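Lmo0325 protein (Listeria monocytogenes EGD-e, PDB 4RYK) probably binds DNA as a transcriptional regulator of the Rgg type, joining a helix-turn-helix domain to an all-helical, probably TPR-like C-terminal domain. Local coordinates at residues Arg123-Asn128 / Asn140-Tyr145; Ala100-Ile105 / Ala118-Arg123. All blocks are in the same frame, centred on the assembly; numbering follows the deposited sequence.

Overall arrangement
Both contacts use helix 113-132 and lie on the same side of the chain's centre, inside the Rgg C-terminal domain, with their centres about 11 Å apart. Contact 2 is the buried one: it packs helix 95-108 against 118-123 in an antiparallel hairpin through leucine and isoleucine side chains, with a histidine ring at its margin. Contact 1 follows it along the chain and sits at the surface, where 123-128 meets the loop and first turn of helix 143-153 largely through a glutamine amide. Arg123 belongs to both. The two meet where Tyr145 of contact 1 stacks on His121 of contact 2 and packs on Thr122, so apolar burial passes into polar bonding along one helix.

Contact 1. Residues Arg123-Asn128 / Asn140-Tyr145; sequences RIQTIN and NISDEY
Gln125 carries most of the meeting between helix 113-132 and the segment leading into helix 143-153. Its CG stands anti to the carbonyl carbon (chi1 -55°) and the chain runs extended beyond it, bringing the terminal amide to Ser142. There the two ends of the amide do different work. Gln125 OE1 accepts the backbone N-H of Ser142, 3.3 Å from Ser142 N, in a nearly straight hydrogen bond, the donor lying above the carbonyl plane. Gln125 NE2 gives a weak bond to Ser142 OG, also 3.3 Å long, and Ser142 OG in turn makes a weak bond to Glu144 OE2. Gln125 NE2 also lies 3.3 Å from Tyr145 CE2, at the ring edge and near its plane, while amide and ring planes are turned 61° apart. Glu144 CG covers one face of that ring.

One residue on, Thr126 crosses Ile141 obliquely. Thr126 OG1 is hydrogen-bonded to Thr122 O in its own helix. Against Ile141 CD1, Thr126 OG1 makes a close oxygen-to-methyl contact at 3.1 Å, tight packing and not a bond.

Ser142 occupies the N-cap position without a capping bond from its own side chain. The glutamine amide instead grips its main-chain N and, more weakly, its hydroxyl, tying the start of helix 143-153 to the preceding helix by polar bonds at the protein surface.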
loop_
_atom_site.group_PDB
_atom_site.type_symbol
_atom_site.label_atom_id
_atom_site.label_comp_id
_atom_site.label_asym_id
_atom_site.label_seq_id
_atom_site.Cartn_x
_atom_site.Cartn_y
_atom_site.Cartn_z
ATOM N N ARG A 123 23.984 0.176 -15.111
ATOM C CA ARG A 123 24.174 0.729 -13.775
ATOM C C ARG A 123 25.559 0.352 -13.280
ATOM O O ARG A 123 26.242 1.157 -12.653
ATOM C CB ARG A 123 23.050 0.229 -12.842
ATOM C CG ARG A 123 23.034 0.777 -11.436
ATOM C CD ARG A 123 23.071 2.284 -11.358
ATOM N NE ARG A 123 21.817 2.891 -11.716
ATOM C CZ ARG A 123 21.038 3.569 -10.872
ATOM N NH1 ARG A 123 21.376 3.747 -9.595
ATOM N NH2 ARG A 123 19.913 4.089 -11.322
ATOM N N ILE A 124 26.010 -0.845 -13.593
ATOM C CA ILE A 124 27.393 -1.215 -13.208
ATOM C C ILE A 124 28.463 -0.398 -13.982
ATOM O O ILE A 124 29.422 0.064 -13.387
ATOM C CB ILE A 124 27.642 -2.725 -13.354
ATOM C CG1 ILE A 124 26.792 -3.517 -12.343
ATOM C CG2 ILE A 124 29.134 -3.060 -13.211
ATOM C CD1 ILE A 124 26.445 -4.918 -12.814
ATOM N N GLN A 125 28.292 -0.185 -15.281
ATOM C CA GLN A 125 29.236 0.678 -16.024
ATOM C C GLN A 125 29.206 2.126 -15.478
ATOM O O GLN A 125 30.261 2.728 -15.250
ATOM C CB GLN A 125 28.963 0.721 -17.530
ATOM C CG GLN A 125 28.918 -0.614 -18.258
ATOM C CD GLN A 125 28.250 -0.500 -19.637
ATOM O OE1 GLN A 125 27.343 0.316 -19.858
ATOM N NE2 GLN A 125 28.691 -1.327 -20.565
ATOM N N THR A 126 28.025 2.682 -15.220
ATOM C CA THR A 126 27.953 4.036 -14.671
ATOM C C THR A 126 28.649 4.189 -13.317
ATOM O O THR A 126 29.428 5.132 -13.134
ATOM C CB THR A 126 26.512 4.505 -14.531
ATOM O OG1 THR A 126 25.913 4.381 -15.812
ATOM C CG2 THR A 126 26.444 5.956 -14.097
ATOM N N ILE A 127 28.380 3.274 -12.386
ATOM C CA ILE A 127 28.978 3.355 -11.052
ATOM C C ILE A 127 30.507 3.198 -11.111
ATOM O O ILE A 127 31.226 3.982 -10.532
ATOM C CB ILE A 127 28.392 2.290 -10.108
ATOM C CG1 ILE A 127 26.916 2.608 -9.835
ATOM C CG2 ILE A 127 29.196 2.225 -8.806
ATOM C CD1 ILE A 127 26.164 1.510 -9.117
ATOM N N ASN A 128 31.002 2.185 -11.812
ATOM C CA ASN A 128 32.451 2.012 -11.943
ATOM C C ASN A 128 33.223 3.186 -12.608
ATOM O O ASN A 128 34.289 3.531 -12.123
ATOM C CB ASN A 128 32.765 0.677 -12.632
ATOM C CG ASN A 128 32.803 -0.497 -11.660
ATOM O OD1 ASN A 128 32.923 -0.335 -10.442
ATOM N ND2 ASN A 128 32.750 -1.691 -12.209
ATOM N N ASN A 140 29.271 6.451 -18.858
ATOM C CA ASN A 140 30.247 5.713 -19.706
ATOM C C ASN A 140 29.605 4.549 -20.510
ATOM O O ASN A 140 30.261 3.563 -20.855
ATOM C CB ASN A 140 31.337 5.155 -18.779
ATOM C CG ASN A 140 32.673 4.925 -19.480
ATOM O OD1 ASN A 140 32.730 4.651 -20.676
ATOM N ND2 ASN A 140 33.762 5.025 -18.716
ATOM N N ILE A 141 28.323 4.696 -20.838
ATOM C CA ILE A 141 27.444 3.550 -21.133
ATOM C C ILE A 141 27.367 3.092 -22.592
ATOM O O ILE A 141 27.224 3.902 -23.506
ATOM C CB ILE A 141 26.005 3.849 -20.664
ATOM C CG1 ILE A 141 25.981 4.011 -19.138
ATOM C CG2 ILE A 141 25.043 2.756 -21.114
ATOM C CD1 ILE A 141 24.781 4.791 -18.639
ATOM N N SER A 142 27.411 1.774 -22.769
ATOM C CA SER A 142 27.232 1.138 -24.066
ATOM C C SER A 142 25.918 1.481 -24.748
ATOM O O SER A 142 24.841 1.447 -24.125
ATOM C CB SER A 142 27.286 -0.380 -23.937
ATOM O OG SER A 142 28.621 -0.829 -23.842
ATOM N N ASP A 143 26.022 1.768 -26.042
ATOM C CA ASP A 143 24.843 1.935 -26.861
ATOM C C ASP A 143 24.026 0.670 -26.875
ATOM O O ASP A 143 22.829 0.774 -26.956
ATOM C CB ASP A 143 25.179 2.341 -28.311
ATOM C CG ASP A 143 25.525 3.819 -28.434
ATOM O OD1 ASP A 143 24.985 4.612 -27.621
ATOM O OD2 ASP A 143 26.336 4.187 -29.328
ATOM N N GLU A 144 24.663 -0.503 -26.821
ATOM C CA GLU A 144 23.946 -1.778 -26.919
ATOM C C GLU A 144 22.883 -1.918 -25.834
ATOM O O GLU A 144 21.789 -2.358 -26.100
ATOM C CB GLU A 144 24.892 -2.982 -26.879
ATOM C CG GLU A 144 25.537 -3.284 -25.528
ATOM C CD GLU A 144 26.818 -4.122 -25.654
ATOM O OE1 GLU A 144 26.717 -5.314 -26.017
ATOM O OE2 GLU A 144 27.932 -3.614 -25.386
ATOM N N TYR A 145 23.194 -1.502 -24.620
ATOM C CA TYR A 145 22.235 -1.674 -23.543
ATOM C C TYR A 145 21.148 -0.633 -23.628
ATOM O O TYR A 145 20.026 -0.919 -23.324
ATOM C CB TYR A 145 22.922 -1.663 -22.178
ATOM C CG TYR A 145 23.997 -2.713 -22.065
ATOM C CD1 TYR A 145 23.700 -4.051 -22.287
ATOM C CD2 TYR A 145 25.292 -2.373 -21.770
ATOM C CE1 TYR A 145 24.659 -5.019 -22.209
ATOM C CE2 TYR A 145 26.275 -3.343 -21.677
ATOM C CZ TYR A 145 25.940 -4.666 -21.904
ATOM O OH TYR A 145 26.900 -5.647 -21.833
#

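Contact 2. Residues Ala100-Ile105 / Ala118-Arg123; sequences ALLDKI and AILHTR
Helices 95-108 and 113-132 form an antiparallel hairpin, their short segments running at 154° with axes 10.0 Å apart at closest approach. Leu120 is the residue on which the tight part is built. It projects from 118-123 between Leu101, Leu102 and Ile105, and its CD1 does most of the touching. Leu120 CD1 rests 3.7 Å from Leu102 CA, against the backbone of the facing helix, while the leucine side chains slide past each other in opposite directions. With Ile105 CG1 in the crowded position between backbone N and carbonyl carbon (chi1 72°), Ile105 CD1 reaches Leu120 CD1 tip to tip at 3.6 Å. Leu101 crosses Leu120 at about a right angle, and the methyls Leu101 CD2 and Leu120 CD2 meet more loosely at 4.1 Å. Phe86 of helix 82-91 and Met98 also pack on Leu120.

Toward the more exposed margin the packing changes character. Leu102, with CG anti to the backbone N (chi1 177°), turns CD2 over one face of the partly exposed His121 ring. This CH-pi contact places Leu102 CD2 3.7 Å from the ring centroid and nearest to His121 NE2. A weak hydrogen bond joins His121 ND1 to Lys117 O; together with the stack on Tyr145 it probably helps to orient the imidazole. Where the buried side gathers three side chains around one leucine, this side has a single leucine, Leu102, laid across a flat ring.

Between the two segments the interface therefore rests on methyl packing around Leu120, with the aromatic face of His121 closing its more polar margin.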
loop_
_atom_site.group_PDB
_atom_site.type_symbol
_atom_site.label_atom_id
_atom_site.label_comp_id
_atom_site.label_asym_id
_atom_site.label_seq_id
_atom_site.Cartn_x
_atom_site.Cartn_y
_atom_site.Cartn_z
ATOM N N ALA A 100 26.520 -9.575 -8.685
ATOM C CA ALA A 100 25.960 -10.852 -8.191
ATOM C C ALA A 100 24.491 -11.013 -8.586
ATOM O O ALA A 100 24.047 -12.075 -9.041
ATOM C CB ALA A 100 26.108 -10.924 -6.666
ATOM N N LEU A 101 23.721 -9.949 -8.433
ATOM C CA LEU A 101 22.364 -10.001 -8.939
ATOM C C LEU A 101 22.354 -10.293 -10.444
ATOM O O LEU A 101 21.543 -11.085 -10.926
ATOM C CB LEU A 101 21.641 -8.718 -8.629
ATOM C CG LEU A 101 20.194 -8.684 -9.085
ATOM C CD1 LEU A 101 19.394 -9.759 -8.383
ATOM C CD2 LEU A 101 19.595 -7.336 -8.800
ATOM N N LEU A 102 23.269 -9.687 -11.183
ATOM C CA LEU A 102 23.356 -9.941 -12.617
ATOM C C LEU A 102 23.714 -11.383 -12.928
ATOM O O LEU A 102 23.078 -11.994 -13.765
ATOM C CB LEU A 102 24.359 -9.012 -13.259
ATOM C CG LEU A 102 24.648 -9.169 -14.743
ATOM C CD1 LEU A 102 23.362 -9.111 -15.557
ATOM C CD2 LEU A 102 25.593 -8.051 -15.147
ATOM N N ASP A 103 24.718 -11.927 -12.251
ATOM C CA ASP A 103 25.082 -13.352 -12.393
ATOM C C ASP A 103 23.910 -14.292 -12.116
ATOM O O ASP A 103 23.700 -15.259 -12.847
ATOM C CB ASP A 103 26.234 -13.728 -11.451
ATOM C CG ASP A 103 27.579 -13.005 -11.794
ATOM O OD1 ASP A 103 27.759 -12.383 -12.863
ATOM O OD2 ASP A 103 28.499 -13.061 -10.970
ATOM N N LYS A 104 23.152 -14.019 -11.064
ATOM C CA LYS A 104 22.018 -14.879 -10.728
ATOM C C LYS A 104 20.983 -14.915 -11.842
ATOM O O LYS A 104 20.692 -15.977 -12.371
ATOM C CB LYS A 104 21.364 -14.432 -9.423
ATOM C CG LYS A 104 20.018 -15.098 -9.130
ATOM C CD LYS A 104 19.670 -15.109 -7.646
ATOM C CE LYS A 104 19.464 -13.716 -7.074
ATOM N NZ LYS A 104 18.086 -13.205 -7.328
ATOM N N ILE A 105 20.447 -13.755 -12.221
ATOM C CA ILE A 105 19.399 -13.714 -13.238
ATOM C C ILE A 105 19.894 -14.213 -14.591
ATOM O O ILE A 105 19.125 -14.685 -15.413
ATOM C CB ILE A 105 18.734 -12.314 -13.390
ATOM C CG1 ILE A 105 19.642 -11.313 -14.055
ATOM C CG2 ILE A 105 18.307 -11.734 -12.046
ATOM C CD1 ILE A 105 19.036 -9.938 -14.042
ATOM N N ALA A 118 20.052 -5.526 -19.036
ATOM C CA ALA A 118 20.624 -4.307 -19.621
ATOM C C ALA A 118 20.638 -3.194 -18.583
ATOM O O ALA A 118 21.579 -2.415 -18.473
ATOM C CB ALA A 118 19.858 -3.902 -20.881
ATOM N N ILE A 119 19.597 -3.128 -17.769
ATOM C CA ILE A 119 19.541 -2.080 -16.746
ATOM C C ILE A 119 20.686 -2.230 -15.753
ATOM O O ILE A 119 21.408 -1.277 -15.425
ATOM C CB ILE A 119 18.152 -2.055 -16.062
ATOM C CG1 ILE A 119 17.164 -1.324 -16.990
ATOM C CG2 ILE A 119 18.187 -1.326 -14.730
ATOM C CD1 ILE A 119 15.743 -1.628 -16.658
ATOM N N LEU A 120 20.870 -3.443 -15.303
ATOM C CA LEU A 120 21.922 -3.736 -14.394
ATOM C C LEU A 120 23.301 -3.440 -15.003
ATOM O O LEU A 120 24.155 -2.861 -14.350
ATOM C CB LEU A 120 21.833 -5.204 -14.016
ATOM C CG LEU A 120 21.026 -5.623 -12.800
ATOM C CD1 LEU A 120 20.944 -7.138 -12.772
ATOM C CD2 LEU A 120 21.679 -5.153 -11.515
ATOM N N HIS A 121 23.538 -3.898 -16.234
ATOM C CA HIS A 121 24.805 -3.631 -16.877
ATOM C C HIS A 121 25.062 -2.160 -16.935
ATOM O O HIS A 121 26.158 -1.732 -16.606
ATOM C CB HIS A 121 24.819 -4.137 -18.304
ATOM C CG HIS A 121 25.246 -5.556 -18.425
ATOM N ND1 HIS A 121 24.376 -6.568 -18.779
ATOM C CD2 HIS A 121 26.460 -6.132 -18.262
ATOM C CE1 HIS A 121 25.033 -7.712 -18.832
ATOM N NE2 HIS A 121 26.298 -7.473 -18.524
ATOM N N THR A 122 24.079 -1.366 -17.362
ATOM C CA THR A 122 24.328 0.061 -17.493
ATOM C C THR A 122 24.646 0.665 -16.151
ATOM O O THR A 122 25.478 1.577 -16.066
ATOM C CB THR A 122 23.184 0.881 -18.122
ATOM O OG1 THR A 122 22.014 0.843 -17.294
ATOM C CG2 THR A 122 22.831 0.349 -19.477
ATOM N N ARG A 123 23.984 0.176 -15.111
ATOM C CA ARG A 123 24.174 0.729 -13.775
ATOM C C ARG A 123 25.559 0.352 -13.280
ATOM O O ARG A 123 26.242 1.157 -12.653
ATOM C CB ARG A 123 23.050 0.229 -12.842
ATOM C CG ARG A 123 23.034 0.777 -11.436
ATOM C CD ARG A 123 23.071 2.284 -11.358
ATOM N NE ARG A 123 21.817 2.891 -11.716
ATOM C CZ ARG A 123 21.038 3.569 -10.872
ATOM N NH1 ARG A 123 21.376 3.747 -9.595
ATOM N NH2 ARG A 123 19.913 4.089 -11.322
#